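Local coordinates for protein C-domain type II peptide synthetase (PDB 4ZXW) that is a free-standing (type II) condensation-domain protein of the nonribosomal peptide synthetase family, related in fold to the CoA-dependent acyltransferases, at residues V49-L54 and D148-L153; G68-R73 and R170-L175; L120-E125 and L398-G403; A243-A248 and L426-N431; L287-P292 and T318-C323. All blocks are in the same frame, centred on the assembly; numbering follows the deposited sequence.

Overall arrangement
Interactions 1 and 2 build one half of the two-lobed condensation-domain fold, interactions 4 and 5 belong to the other, and interaction 3 joins the two. Interactions 1 and 2 touch through Leu151 and Leu172, their centres 15 Å apart. Helix residues Leu121 and Val124 of interaction 3 pack on interaction 1 (centres 14 Å apart), while Ser399 and Gln400 touch Arg246 and Trp244 of interaction 4, centres 11 Å apart. Interactions 1 and 4 do not touch, but both contact the same alpha-D-glucopyranose, which sits between the lobes; the Trp244 side chain comes within about 5 Å of (1R)-1-(naphthalen-2-yl)ethane-1,2-diol (nearest atoms). Interaction 5 is remote, centred 25 Å from interaction 4 and 40 Å from interaction 1.

Interaction 1 of 5, residues V49-L54 and D148-L153; sequences VGAWRL and DAVLVL. With GLC (alpha-D-glucopyranose), chain C.
Val49-Leu54 and Asp148-Leu153 are antiparallel neighbours inside the mixed sheet of one lobe of the condensation-domain fold. Gly50 with Leu153, Trp52 with Leu151 and Leu54 with Ala149 form hydrogen-bonded pairs, two bonds each; Leu151 N reaches Trp52 O at 2.7 Å. On the face carrying Trp52, Leu54, Leu151 and Leu153, the indole folds back over the backbone of Gly50, which has no side chain. Trp52 CZ3 meets Leu153 CD1 at 3.9 Å, and Leu54 CD1 rests against Leu151 CB at the same distance. Helix 162-179 covers this side, helix 110-126 the side of Ala51 and Val152. At the far end Arg53, bent at chi2 (73°), turns its guanidinium side-on to Asp148. NE donates to OD1 at 2.8 Å and NH1 to OD2 at 2.7 Å, each using the oxygen's syn lone pair, with the two planes only 23° apart. The pair extends into a charge network, since Arg53 NH2 also bridges to Glu110 and Asp148 OD2 to Arg113. At the opposite end the backbone of Val49 holds alpha-D-glucopyranose: the sugar's O2 lies very close to Val49 O and appears to donate to it, and Val49 N donates to sugar O3 at 3.0 Å.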
# COMPACT_ATOMS: atom_id res chain seq x y z
N VAL A 49 -5.08 -4.36 5.58
CA VAL A 49 -5.07 -4.65 7.02
C VAL A 49 -3.99 -3.87 7.77
O VAL A 49 -2.98 -3.47 7.21
CB VAL A 49 -4.87 -6.16 7.28
CG1 VAL A 49 -5.92 -6.95 6.57
CG2 VAL A 49 -3.51 -6.61 6.80
N GLY A 50 -4.25 -3.66 9.06
CA GLY A 50 -3.27 -3.17 10.00
C GLY A 50 -3.41 -3.97 11.30
O GLY A 50 -4.53 -4.26 11.76
N ALA A 51 -2.27 -4.38 11.84
CA ALA A 51 -2.20 -5.12 13.08
C ALA A 51 -1.34 -4.38 14.10
O ALA A 51 -0.23 -3.93 13.79
CB ALA A 51 -1.67 -6.50 12.83
N TRP A 52 -1.87 -4.25 15.30
CA TRP A 52 -1.18 -3.62 16.41
C TRP A 52 -1.11 -4.55 17.60
O TRP A 52 -2.05 -5.25 17.90
CB TRP A 52 -1.88 -2.35 16.83
CG TRP A 52 -1.75 -1.26 15.86
CD1 TRP A 52 -0.90 -0.22 15.92
CD2 TRP A 52 -2.51 -1.08 14.66
NE1 TRP A 52 -1.08 0.60 14.86
CE2 TRP A 52 -2.06 0.08 14.06
CE3 TRP A 52 -3.53 -1.81 14.04
CZ2 TRP A 52 -2.58 0.55 12.84
CZ3 TRP A 52 -4.05 -1.34 12.83
CH2 TRP A 52 -3.58 -0.18 12.25
N ARG A 53 0.04 -4.54 18.25
CA ARG A 53 0.24 -5.28 19.47
C ARG A 53 -0.24 -4.32 20.55
O ARG A 53 0.16 -3.16 20.58
CB ARG A 53 1.72 -5.66 19.62
CG ARG A 53 2.08 -6.66 20.72
CD ARG A 53 1.62 -8.05 20.33
NE ARG A 53 1.91 -9.03 21.37
CZ ARG A 53 3.03 -9.73 21.45
NH1 ARG A 53 3.19 -10.61 22.42
NH2 ARG A 53 3.98 -9.58 20.55
N LEU A 54 -1.14 -4.79 21.39
CA LEU A 54 -1.70 -4.00 22.49
C LEU A 54 -1.21 -4.52 23.83
O LEU A 54 -1.33 -5.72 24.09
CB LEU A 54 -3.23 -4.05 22.45
CG LEU A 54 -3.93 -3.59 21.18
CD1 LEU A 54 -5.43 -3.42 21.47
CD2 LEU A 54 -3.33 -2.30 20.66
N ASP A 148 -2.15 -8.75 27.05
CA ASP A 148 -1.50 -8.84 25.74
C ASP A 148 -2.49 -9.29 24.66
O ASP A 148 -3.18 -10.30 24.83
CB ASP A 148 -0.30 -9.80 25.80
CG ASP A 148 0.57 -9.77 24.54
OD1 ASP A 148 0.53 -8.80 23.74
OD2 ASP A 148 1.33 -10.75 24.36
N ALA A 149 -2.52 -8.54 23.56
CA ALA A 149 -3.43 -8.79 22.46
C ALA A 149 -2.82 -8.32 21.15
O ALA A 149 -1.89 -7.51 21.14
CB ALA A 149 -4.71 -8.07 22.67
N VAL A 150 -3.39 -8.82 20.06
CA VAL A 150 -3.15 -8.27 18.72
C VAL A 150 -4.46 -7.72 18.16
O VAL A 150 -5.45 -8.42 18.10
CB VAL A 150 -2.55 -9.32 17.78
CG1 VAL A 150 -2.40 -8.73 16.42
CG2 VAL A 150 -1.22 -9.76 18.30
N LEU A 151 -4.48 -6.45 17.77
CA LEU A 151 -5.69 -5.89 17.19
C LEU A 151 -5.54 -5.80 15.67
O LEU A 151 -4.60 -5.19 15.17
CB LEU A 151 -5.99 -4.52 17.78
CG LEU A 151 -7.15 -3.78 17.09
CD1 LEU A 151 -8.53 -4.50 17.24
CD2 LEU A 151 -7.24 -2.37 17.59
N VAL A 152 -6.46 -6.43 14.96
CA VAL A 152 -6.46 -6.45 13.51
C VAL A 152 -7.61 -5.63 12.96
O VAL A 152 -8.79 -5.86 13.27
CB VAL A 152 -6.54 -7.86 12.99
CG1 VAL A 152 -6.46 -7.86 11.47
CG2 VAL A 152 -5.41 -8.70 13.58
N LEU A 153 -7.26 -4.65 12.14
CA LEU A 153 -8.24 -3.87 11.41
C LEU A 153 -8.09 -4.16 9.93
O LEU A 153 -6.98 -4.29 9.40
CB LEU A 153 -8.04 -2.37 11.66
CG LEU A 153 -8.02 -1.99 13.15
CD1 LEU A 153 -7.80 -0.50 13.21
CD2 LEU A 153 -9.31 -2.34 13.84
C1 GLC C . 0.69 -3.76 4.38
C2 GLC C . -0.81 -3.96 4.52
C3 GLC C . -1.39 -4.96 3.53
C4 GLC C . -0.95 -4.57 2.13
C5 GLC C . 0.57 -4.41 2.06
C6 GLC C . 0.97 -3.97 0.65
O2 GLC C . -1.09 -4.43 5.83
O3 GLC C . -2.81 -4.90 3.63
O4 GLC C . -1.40 -5.57 1.21
O5 GLC C . 1.05 -3.46 3.03
O6 GLC C . 0.49 -2.63 0.45

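Interaction 2 of 5, residues G68-R73 and R170-L175; sequences GDVVVR and RDLLNL
Asp171 OD2 is the acceptor on which this helix pair converges. Arg73 NE reaches it at 2.7 Å, water 1 donates to it at 2.6 Å, and His74 NE2 is a third partner. The arginine comes from above, 68° out of the carboxylate plane, and the guanidinium plane is perpendicular to it. An extended Arg73 chain, its CG opposite the main-chain N (chi1 175°), spans the gap, and its NH2 binds the same water at 2.8 Å. The other oxygen, OD1, receives Arg170 NE at 2.7 Å, leaving the buried carboxylate shared by two arginines. Away from these charges the packing is apolar: Val70 CG2 presses on Leu172 CA at 3.6 Å, and Leu175 CD1 lies against Asp69 CB at 3.7 Å, while the Asp69 carboxylate turns to Arg179. The axes of the helical segments approach to 9.2 Å, their directions 128° apart. Leu172 extends the contact along helix 60-73 to Leu63 and Leu67, while Arg170 and Leu173 of helix 162-179 lie on Tyr390 of strand 388-392.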
# COMPACT_ATOMS: atom_id res chain seq x y z
N GLY A 68 -17.27 2.05 16.76
CA GLY A 68 -18.44 2.75 16.24
C GLY A 68 -18.13 4.23 16.09
O GLY A 68 -18.40 4.80 15.05
N ASP A 69 -17.55 4.84 17.13
CA ASP A 69 -17.20 6.26 17.10
C ASP A 69 -16.32 6.58 15.87
O ASP A 69 -16.46 7.63 15.24
CB ASP A 69 -16.43 6.67 18.35
CG ASP A 69 -17.24 6.53 19.65
OD1 ASP A 69 -18.50 6.39 19.65
OD2 ASP A 69 -16.57 6.61 20.72
N VAL A 70 -15.39 5.68 15.58
CA VAL A 70 -14.39 5.88 14.54
C VAL A 70 -15.08 5.94 13.19
O VAL A 70 -14.72 6.73 12.32
CB VAL A 70 -13.33 4.76 14.55
CG1 VAL A 70 -12.66 4.66 13.22
CG2 VAL A 70 -12.28 5.06 15.54
N VAL A 71 -16.05 5.05 13.01
CA VAL A 71 -16.77 4.97 11.76
C VAL A 71 -17.70 6.16 11.62
O VAL A 71 -17.91 6.65 10.52
CB VAL A 71 -17.52 3.66 11.65
CG1 VAL A 71 -18.47 3.68 10.46
CG2 VAL A 71 -16.53 2.54 11.49
N VAL A 72 -18.26 6.63 12.73
CA VAL A 72 -19.08 7.82 12.66
C VAL A 72 -18.21 9.01 12.28
O VAL A 72 -18.62 9.88 11.52
CB VAL A 72 -19.80 8.07 13.99
CG1 VAL A 72 -20.36 9.48 14.03
CG2 VAL A 72 -20.95 7.02 14.22
N ARG A 73 -17.00 9.04 12.83
CA ARG A 73 -16.06 10.16 12.66
C ARG A 73 -15.61 10.37 11.20
O ARG A 73 -15.48 11.49 10.74
CB ARG A 73 -14.84 9.90 13.55
CG ARG A 73 -13.69 10.87 13.44
CD ARG A 73 -12.63 10.51 14.49
NE ARG A 73 -11.41 11.26 14.25
CZ ARG A 73 -11.18 12.50 14.70
NH1 ARG A 73 -12.08 13.13 15.43
NH2 ARG A 73 -10.05 13.10 14.39
N ARG A 170 -5.05 5.41 15.62
CA ARG A 170 -4.74 6.49 16.58
C ARG A 170 -6.08 6.98 17.16
O ARG A 170 -6.24 7.11 18.36
CB ARG A 170 -3.98 7.64 15.92
CG ARG A 170 -3.55 8.73 16.89
CD ARG A 170 -4.65 9.75 17.23
NE ARG A 170 -5.25 10.37 16.04
CZ ARG A 170 -4.78 11.46 15.42
NH1 ARG A 170 -3.69 12.07 15.85
NH2 ARG A 170 -5.40 11.95 14.35
N ASP A 171 -7.03 7.22 16.27
CA ASP A 171 -8.34 7.73 16.67
C ASP A 171 -9.04 6.74 17.60
O ASP A 171 -9.59 7.11 18.63
CB ASP A 171 -9.20 8.01 15.45
CG ASP A 171 -8.73 9.25 14.66
OD1 ASP A 171 -7.72 9.87 15.07
OD2 ASP A 171 -9.36 9.61 13.64
N LEU A 172 -8.96 5.47 17.25
CA LEU A 172 -9.71 4.44 17.95
C LEU A 172 -9.26 4.37 19.40
O LEU A 172 -10.07 4.41 20.33
CB LEU A 172 -9.54 3.09 17.26
CG LEU A 172 -10.06 1.83 17.97
CD1 LEU A 172 -11.55 1.88 18.07
CD2 LEU A 172 -9.63 0.61 17.16
N LEU A 173 -7.96 4.25 19.59
CA LEU A 173 -7.43 4.10 20.92
C LEU A 173 -7.59 5.37 21.72
O LEU A 173 -7.79 5.32 22.93
CB LEU A 173 -5.97 3.66 20.84
CG LEU A 173 -5.91 2.33 20.08
CD1 LEU A 173 -4.53 1.82 20.19
CD2 LEU A 173 -6.84 1.28 20.64
N ASN A 174 -7.56 6.52 21.06
CA ASN A 174 -7.86 7.77 21.74
C ASN A 174 -9.33 7.78 22.23
O ASN A 174 -9.62 8.13 23.39
CB ASN A 174 -7.57 8.95 20.81
CG ASN A 174 -7.94 10.27 21.43
OD1 ASN A 174 -9.11 10.59 21.56
ND2 ASN A 174 -6.94 11.06 21.80
N LEU A 175 -10.26 7.39 21.37
CA LEU A 175 -11.67 7.51 21.71
C LEU A 175 -12.03 6.49 22.78
O LEU A 175 -12.85 6.78 23.64
CB LEU A 175 -12.57 7.33 20.46
CG LEU A 175 -12.47 8.53 19.49
CD1 LEU A 175 -13.03 8.19 18.15
CD2 LEU A 175 -13.14 9.79 20.04
O HOH W 1 -8.40 11.76 12.62

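Interaction 3 of 5, residues L120-E125 and L398-G403; sequences LLNEVE and LSQAEG
Leu398 begins the contact by laying CD2 against the amide end of Asn122, 3.6 Å from ND2. At Ser399 it is the backbone that faces the helix, its O lying 3.0 Å from Asn122 ND2. Gln400 carries most of what follows. With chi1 at 176° its extended chain leads away from the main-chain N and runs past the Asn122 side chain in the opposite direction so that the two amides stack, their planes 29° apart. NE2 makes a weak hydrogen bond of 3.0 Å to the backbone O of Asn122. On the other branch, Gln400 OE1 comes within 3.4 Å of Asn122 OD1 and equally close to CD of the Glu125 carboxylate; these acceptor groups are brought together by arginines: Arg246 NH2 binds both Gln400 OE1 and Glu125 OE1, and Arg396 NH2 binds Asn122 OD1 and Glu125 OE1. Gly403, which has no side chain, brings its CA to 3.6 Å from Glu125 OE2, an oxygen that also accepts from Ser404 N. The segment is thus wedged between helix 110-126 and strand 242-249, bonding to Trp244 and Thr242 through its backbone, while Leu121 and Val124 turn to strands 47-55 and 148-156.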
# COMPACT_ATOMS: atom_id res chain seq x y z
N LEU A 120 -3.57 -15.26 12.52
CA LEU A 120 -4.81 -14.51 12.60
C LEU A 120 -4.86 -13.42 11.53
O LEU A 120 -5.90 -13.17 10.93
CB LEU A 120 -4.99 -13.88 13.98
CG LEU A 120 -6.17 -12.92 14.09
CD1 LEU A 120 -7.45 -13.61 13.60
CD2 LEU A 120 -6.30 -12.40 15.52
N LEU A 121 -3.74 -12.75 11.31
CA LEU A 121 -3.70 -11.67 10.32
C LEU A 121 -3.96 -12.23 8.93
O LEU A 121 -4.67 -11.63 8.10
CB LEU A 121 -2.34 -10.97 10.37
CG LEU A 121 -2.19 -9.51 9.98
CD1 LEU A 121 -3.34 -8.68 10.47
CD2 LEU A 121 -0.86 -9.00 10.57
N ASN A 122 -3.35 -13.38 8.66
CA ASN A 122 -3.53 -14.02 7.38
C ASN A 122 -4.99 -14.42 7.22
O ASN A 122 -5.58 -14.28 6.13
CB ASN A 122 -2.62 -15.22 7.24
CG ASN A 122 -1.22 -14.84 6.80
OD1 ASN A 122 -0.83 -13.67 6.89
ND2 ASN A 122 -0.45 -15.82 6.33
N GLU A 123 -5.59 -14.93 8.30
CA GLU A 123 -6.94 -15.44 8.19
C GLU A 123 -7.86 -14.26 7.87
O GLU A 123 -8.69 -14.33 6.97
CB GLU A 123 -7.41 -16.15 9.46
CG GLU A 123 -8.68 -16.94 9.21
CD GLU A 123 -9.56 -17.10 10.43
OE1 GLU A 123 -9.04 -17.52 11.48
OE2 GLU A 123 -10.78 -16.80 10.33
N VAL A 124 -7.69 -13.17 8.59
CA VAL A 124 -8.52 -12.01 8.33
C VAL A 124 -8.32 -11.53 6.88
O VAL A 124 -9.31 -11.28 6.19
CB VAL A 124 -8.22 -10.91 9.37
CG1 VAL A 124 -8.93 -9.62 9.01
CG2 VAL A 124 -8.66 -11.39 10.76
N GLU A 125 -7.08 -11.45 6.40
CA GLU A 125 -6.85 -10.94 5.05
C GLU A 125 -7.40 -11.92 4.01
O GLU A 125 -7.65 -11.55 2.88
CB GLU A 125 -5.34 -10.69 4.79
CG GLU A 125 -5.00 -10.02 3.47
CD GLU A 125 -3.47 -9.80 3.25
OE1 GLU A 125 -2.77 -9.42 4.24
OE2 GLU A 125 -3.00 -10.00 2.08
N LEU A 398 5.07 -14.67 7.61
CA LEU A 398 4.21 -15.72 7.11
C LEU A 398 3.62 -15.26 5.80
O LEU A 398 2.91 -14.25 5.73
CB LEU A 398 3.13 -16.04 8.11
CG LEU A 398 2.54 -17.43 8.09
CD1 LEU A 398 3.57 -18.41 8.52
CD2 LEU A 398 1.36 -17.44 9.04
N SER A 399 3.92 -15.98 4.75
CA SER A 399 3.38 -15.65 3.47
C SER A 399 1.93 -16.18 3.32
O SER A 399 1.37 -16.87 4.18
CB SER A 399 4.29 -16.20 2.39
OG SER A 399 5.55 -15.59 2.49
N GLN A 400 1.33 -15.85 2.19
CA GLN A 400 -0.10 -16.02 2.06
C GLN A 400 -0.50 -16.35 0.63
O GLN A 400 -0.14 -15.64 -0.30
CB GLN A 400 -0.79 -14.74 2.51
CG GLN A 400 -2.26 -14.76 2.32
CD GLN A 400 -2.98 -13.90 3.30
OE1 GLN A 400 -2.41 -12.98 3.92
NE2 GLN A 400 -4.24 -14.18 3.46
N ALA A 401 -1.29 -17.40 0.50
CA ALA A 401 -1.67 -17.97 -0.78
C ALA A 401 -2.80 -17.22 -1.44
O ALA A 401 -2.88 -17.15 -2.66
CB ALA A 401 -2.08 -19.40 -0.59
N GLU A 402 -3.70 -16.67 -0.64
CA GLU A 402 -4.83 -15.98 -1.22
C GLU A 402 -5.28 -14.85 -0.32
O GLU A 402 -6.14 -15.02 0.54
CB GLU A 402 -5.99 -16.95 -1.49
CG GLU A 402 -7.00 -16.39 -2.46
CD GLU A 402 -7.67 -17.47 -3.30
OE1 GLU A 402 -7.07 -17.91 -4.30
OE2 GLU A 402 -8.80 -17.88 -2.95
N GLY A 403 -4.71 -13.68 -0.56
CA GLY A 403 -4.89 -12.54 0.32
C GLY A 403 -5.53 -11.37 -0.39
O GLY A 403 -6.35 -11.56 -1.29

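Interaction 4 of 5, residues A243-A248 and L426-N431; sequences AWQRFA and LGYNTN. With GLC (alpha-D-glucopyranose), chain C.
The Trp244 ring is sandwiched between Gly427 and a sugar. Gly427, lacking a side chain, brings its CA over one face in a CH-pi contact, 4.1 Å from the centroid of the six-membered ring. Over the opposite face stands O4 of alpha-D-glucopyranose, 3.6 Å from Trp244 CH2; the indole NE1 is bound by Ser404 O. Tyr428 has Ala243 O above one ring face, toward the rim. With CG between its backbone N and carbonyl carbon (chi1 54°), the phenol leans across the partner strand, and CZ meets Ala243 CB at 3.6 Å. Gln245 NE2 donates to Tyr428 OH at 3.0 Å, nearly straight at 158°, with the amide turned 80° from the ring; that hydroxyl also binds Asp435. Phe247 directs a ring edge at Leu426 N. Ala243 CB and Thr430 CG2 pack tightly at 3.5 Å. Four backbone bonds join the antiparallel strands, in the pairs Ala243-Tyr428 and Gln245-Leu426. Helix 435-454 covers the side of Gln245, Leu426 and Tyr428, strand 410-416 adjoins 422-429, and from the side of Trp244 and Arg246 the sheet contacts helix 110-126.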
# COMPACT_ATOMS: atom_id res chain seq x y z
N ALA A 243 -1.50 -13.84 -4.26
CA ALA A 243 -0.61 -14.39 -3.25
C ALA A 243 0.42 -13.33 -2.84
O ALA A 243 0.75 -12.42 -3.62
CB ALA A 243 0.11 -15.64 -3.76
N TRP A 244 0.94 -13.47 -1.62
CA TRP A 244 1.83 -12.48 -1.02
C TRP A 244 2.97 -13.22 -0.41
O TRP A 244 2.75 -14.01 0.50
CB TRP A 244 1.13 -11.66 0.04
CG TRP A 244 0.04 -10.80 -0.53
CD1 TRP A 244 -1.24 -11.15 -0.72
CD2 TRP A 244 0.16 -9.44 -0.98
NE1 TRP A 244 -1.95 -10.10 -1.26
CE2 TRP A 244 -1.11 -9.04 -1.43
CE3 TRP A 244 1.21 -8.54 -1.06
CZ2 TRP A 244 -1.36 -7.78 -1.93
CZ3 TRP A 244 0.96 -7.29 -1.56
CH2 TRP A 244 -0.32 -6.92 -1.99
N GLN A 245 4.16 -13.04 -0.96
CA GLN A 245 5.34 -13.64 -0.38
C GLN A 245 6.00 -12.56 0.46
O GLN A 245 6.31 -11.46 -0.03
CB GLN A 245 6.27 -14.20 -1.45
CG GLN A 245 5.81 -15.56 -1.95
CD GLN A 245 6.79 -16.25 -2.90
OE1 GLN A 245 8.03 -16.20 -2.73
NE2 GLN A 245 6.23 -16.93 -3.90
N ARG A 246 6.17 -12.85 1.75
CA ARG A 246 6.53 -11.82 2.70
C ARG A 246 7.97 -12.05 3.07
O ARG A 246 8.44 -13.18 3.03
CB ARG A 246 5.60 -11.86 3.90
CG ARG A 246 4.14 -11.66 3.46
CD ARG A 246 3.30 -11.00 4.50
NE ARG A 246 2.02 -10.56 3.94
CZ ARG A 246 0.91 -11.29 3.93
NH1 ARG A 246 0.89 -12.50 4.46
NH2 ARG A 246 -0.19 -10.81 3.38
N PHE A 247 8.69 -10.98 3.37
CA PHE A 247 10.09 -11.09 3.76
C PHE A 247 10.51 -9.91 4.60
O PHE A 247 9.87 -8.86 4.57
CB PHE A 247 11.00 -11.17 2.54
CG PHE A 247 10.87 -10.00 1.62
CD1 PHE A 247 9.85 -9.97 0.67
CD2 PHE A 247 11.74 -8.93 1.69
CE1 PHE A 247 9.72 -8.88 -0.21
CE2 PHE A 247 11.60 -7.86 0.84
CZ PHE A 247 10.57 -7.84 -0.12
N ALA A 248 11.57 -10.11 5.37
CA ALA A 248 12.23 -9.02 6.07
C ALA A 248 13.64 -8.92 5.53
O ALA A 248 14.32 -9.93 5.34
CB ALA A 248 12.23 -9.26 7.58
N LEU A 426 6.14 -9.30 -1.86
CA LEU A 426 5.94 -9.44 -3.28
C LEU A 426 4.58 -10.12 -3.51
O LEU A 426 4.41 -11.30 -3.18
CB LEU A 426 7.05 -10.27 -3.91
CG LEU A 426 6.96 -10.56 -5.39
CD1 LEU A 426 6.94 -9.30 -6.21
CD2 LEU A 426 8.12 -11.41 -5.81
N GLY A 427 3.64 -9.36 -4.06
CA GLY A 427 2.31 -9.85 -4.33
C GLY A 427 2.12 -10.01 -5.83
O GLY A 427 2.63 -9.22 -6.63
N TYR A 428 1.39 -11.05 -6.19
CA TYR A 428 1.13 -11.38 -7.57
C TYR A 428 -0.15 -12.20 -7.69
O TYR A 428 -0.68 -12.75 -6.69
CB TYR A 428 2.30 -12.15 -8.15
CG TYR A 428 2.60 -13.35 -7.30
CD1 TYR A 428 3.41 -13.25 -6.18
CD2 TYR A 428 2.07 -14.58 -7.59
CE1 TYR A 428 3.67 -14.35 -5.36
CE2 TYR A 428 2.34 -15.70 -6.79
CZ TYR A 428 3.15 -15.57 -5.68
OH TYR A 428 3.43 -16.65 -4.87
N ASN A 429 -0.65 -12.22 -8.92
CA ASN A 429 -1.86 -12.93 -9.29
C ASN A 429 -1.53 -14.37 -9.60
O ASN A 429 -0.72 -14.68 -10.48
CB ASN A 429 -2.54 -12.30 -10.51
CG ASN A 429 -2.95 -10.85 -10.30
OD1 ASN A 429 -2.99 -10.08 -11.27
ND2 ASN A 429 -3.25 -10.47 -9.07
N THR A 430 -2.19 -15.25 -8.86
CA THR A 430 -1.92 -16.67 -8.93
C THR A 430 -2.50 -17.28 -10.20
O THR A 430 -2.11 -18.36 -10.59
CB THR A 430 -2.48 -17.38 -7.66
OG1 THR A 430 -3.85 -17.01 -7.45
CG2 THR A 430 -1.66 -16.97 -6.42
N ASN A 431 -3.42 -16.57 -10.86
CA ASN A 431 -3.89 -16.94 -12.21
C ASN A 431 -2.91 -16.57 -13.32
O ASN A 431 -3.20 -16.83 -14.47
CB ASN A 431 -5.23 -16.27 -12.54
CG ASN A 431 -5.24 -14.81 -12.16
OD1 ASN A 431 -5.00 -14.47 -11.01
ND2 ASN A 431 -5.47 -13.93 -13.13
C1 GLC C . 0.69 -3.76 4.38
C2 GLC C . -0.81 -3.96 4.52
C3 GLC C . -1.39 -4.96 3.53
C4 GLC C . -0.95 -4.57 2.13
C5 GLC C . 0.57 -4.41 2.06
C6 GLC C . 0.97 -3.97 0.65
O2 GLC C . -1.09 -4.43 5.83
O3 GLC C . -2.81 -4.90 3.63
O4 GLC C . -1.40 -5.57 1.21
O5 GLC C . 1.05 -3.46 3.03
O6 GLC C . 0.49 -2.63 0.45

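Interaction 5 of 5, residues L287-P292 and T318-C323; sequences LDITVP and TDLSGC
Leu287-Pro292 and Thr318-Cys323 meet in an antiparallel pairing of strands 288-295 and 312-319, the second strand running on into a type II beta turn. Ile289 and Thr318 form a hydrogen-bonded pair, with Ile289 N to Thr318 O at 3.0 Å and the return bond from Thr318 N to Ile289 O at 2.9 Å. One step on, Leu320 N donates to Leu287 O at 2.8 Å. Leu320 is the apolar link: its CD1 approaches Ile289 CG1, and its CB lies 4.2 Å from Leu287 CD2. The other branch of Leu287, CD1, covers Ser321 CB at 4.0 Å. Helix 268-284 backs this side, where Gln277 touches Leu320 and bonds to Thr318 OG1. Asp288 and Asp319 share the other face, their charges apart; Asp288 is engaged by Arg317. The turn from Leu320 to Cys323 passes through Gly322 at a positive phi of 90°. Overlapping its start is an Asx turn: a chi1 of -176° sets the Asp319 carboxylate beside its own carbonyl carbon, and OD1 takes Ser321 N at 3.0 Å from above the carboxylate plane.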
# COMPACT_ATOMS: atom_id res chain seq x y z
N LEU A 287 17.00 -1.05 -21.21
CA LEU A 287 17.78 0.03 -20.63
C LEU A 287 16.92 1.27 -20.35
O LEU A 287 17.22 2.06 -19.44
CB LEU A 287 18.93 0.39 -21.56
CG LEU A 287 20.08 -0.64 -21.57
CD1 LEU A 287 21.10 -0.29 -22.64
CD2 LEU A 287 20.78 -0.73 -20.18
N ASP A 288 15.86 1.43 -21.13
CA ASP A 288 14.89 2.49 -20.90
C ASP A 288 13.75 1.88 -20.05
O ASP A 288 12.91 1.18 -20.57
CB ASP A 288 14.39 3.05 -22.22
CG ASP A 288 13.14 3.87 -22.08
OD1 ASP A 288 12.92 4.45 -20.99
OD2 ASP A 288 12.37 3.92 -23.07
N ILE A 289 13.80 2.13 -18.74
CA ILE A 289 12.99 1.41 -17.77
C ILE A 289 11.92 2.33 -17.19
O ILE A 289 12.27 3.27 -16.45
CB ILE A 289 13.86 0.86 -16.60
CG1 ILE A 289 14.99 -0.05 -17.10
CG2 ILE A 289 13.00 0.14 -15.52
CD1 ILE A 289 14.53 -1.38 -17.58
N THR A 290 10.64 2.10 -17.50
CA THR A 290 9.57 2.82 -16.82
C THR A 290 8.85 1.86 -15.88
O THR A 290 8.40 0.80 -16.31
CB THR A 290 8.58 3.43 -17.80
OG1 THR A 290 9.29 4.30 -18.68
CG2 THR A 290 7.50 4.23 -17.08
N VAL A 291 8.78 2.27 -14.61
CA VAL A 291 8.18 1.49 -13.54
C VAL A 291 7.40 2.43 -12.63
O VAL A 291 7.96 3.35 -12.06
CB VAL A 291 9.22 0.72 -12.70
CG1 VAL A 291 8.56 0.14 -11.43
CG2 VAL A 291 9.83 -0.39 -13.51
N PRO A 292 6.09 2.16 -12.45
CA PRO A 292 5.31 3.03 -11.58
C PRO A 292 5.56 2.70 -10.11
O PRO A 292 5.94 1.59 -9.75
CB PRO A 292 3.87 2.71 -11.98
CG PRO A 292 3.92 1.30 -12.43
CD PRO A 292 5.29 1.09 -13.05
N THR A 318 13.51 5.91 -16.13
CA THR A 318 14.95 6.12 -15.98
C THR A 318 15.68 5.48 -17.14
O THR A 318 15.39 4.33 -17.52
CB THR A 318 15.50 5.51 -14.70
OG1 THR A 318 14.72 5.95 -13.59
CG2 THR A 318 16.94 5.90 -14.48
N ASP A 319 16.65 6.22 -17.68
CA ASP A 319 17.51 5.69 -18.70
C ASP A 319 18.78 5.16 -18.07
O ASP A 319 19.58 5.94 -17.55
CB ASP A 319 17.83 6.76 -19.75
CG ASP A 319 18.65 6.22 -20.89
OD1 ASP A 319 18.81 4.97 -20.98
OD2 ASP A 319 19.12 7.05 -21.71
N LEU A 320 18.97 3.85 -18.15
CA LEU A 320 20.11 3.18 -17.54
C LEU A 320 21.29 3.05 -18.50
O LEU A 320 22.36 2.54 -18.14
CB LEU A 320 19.70 1.79 -17.04
CG LEU A 320 19.15 1.73 -15.61
CD1 LEU A 320 17.88 2.53 -15.47
CD2 LEU A 320 18.90 0.29 -15.22
N SER A 321 21.12 3.53 -19.73
CA SER A 321 22.16 3.29 -20.73
C SER A 321 23.42 4.06 -20.37
O SER A 321 23.39 5.27 -20.13
CB SER A 321 21.70 3.64 -22.15
OG SER A 321 21.95 5.00 -22.45
N GLY A 322 24.54 3.33 -20.33
CA GLY A 322 25.82 3.93 -20.06
C GLY A 322 26.21 3.99 -18.60
O GLY A 322 27.32 4.41 -18.29
N CYS A 323 25.31 3.62 -17.69
CA CYS A 323 25.66 3.57 -16.26
C CYS A 323 26.91 2.72 -16.01
O CYS A 323 26.98 1.56 -16.40
CB CYS A 323 24.52 3.03 -15.43
SG CYS A 323 23.14 4.15 -15.27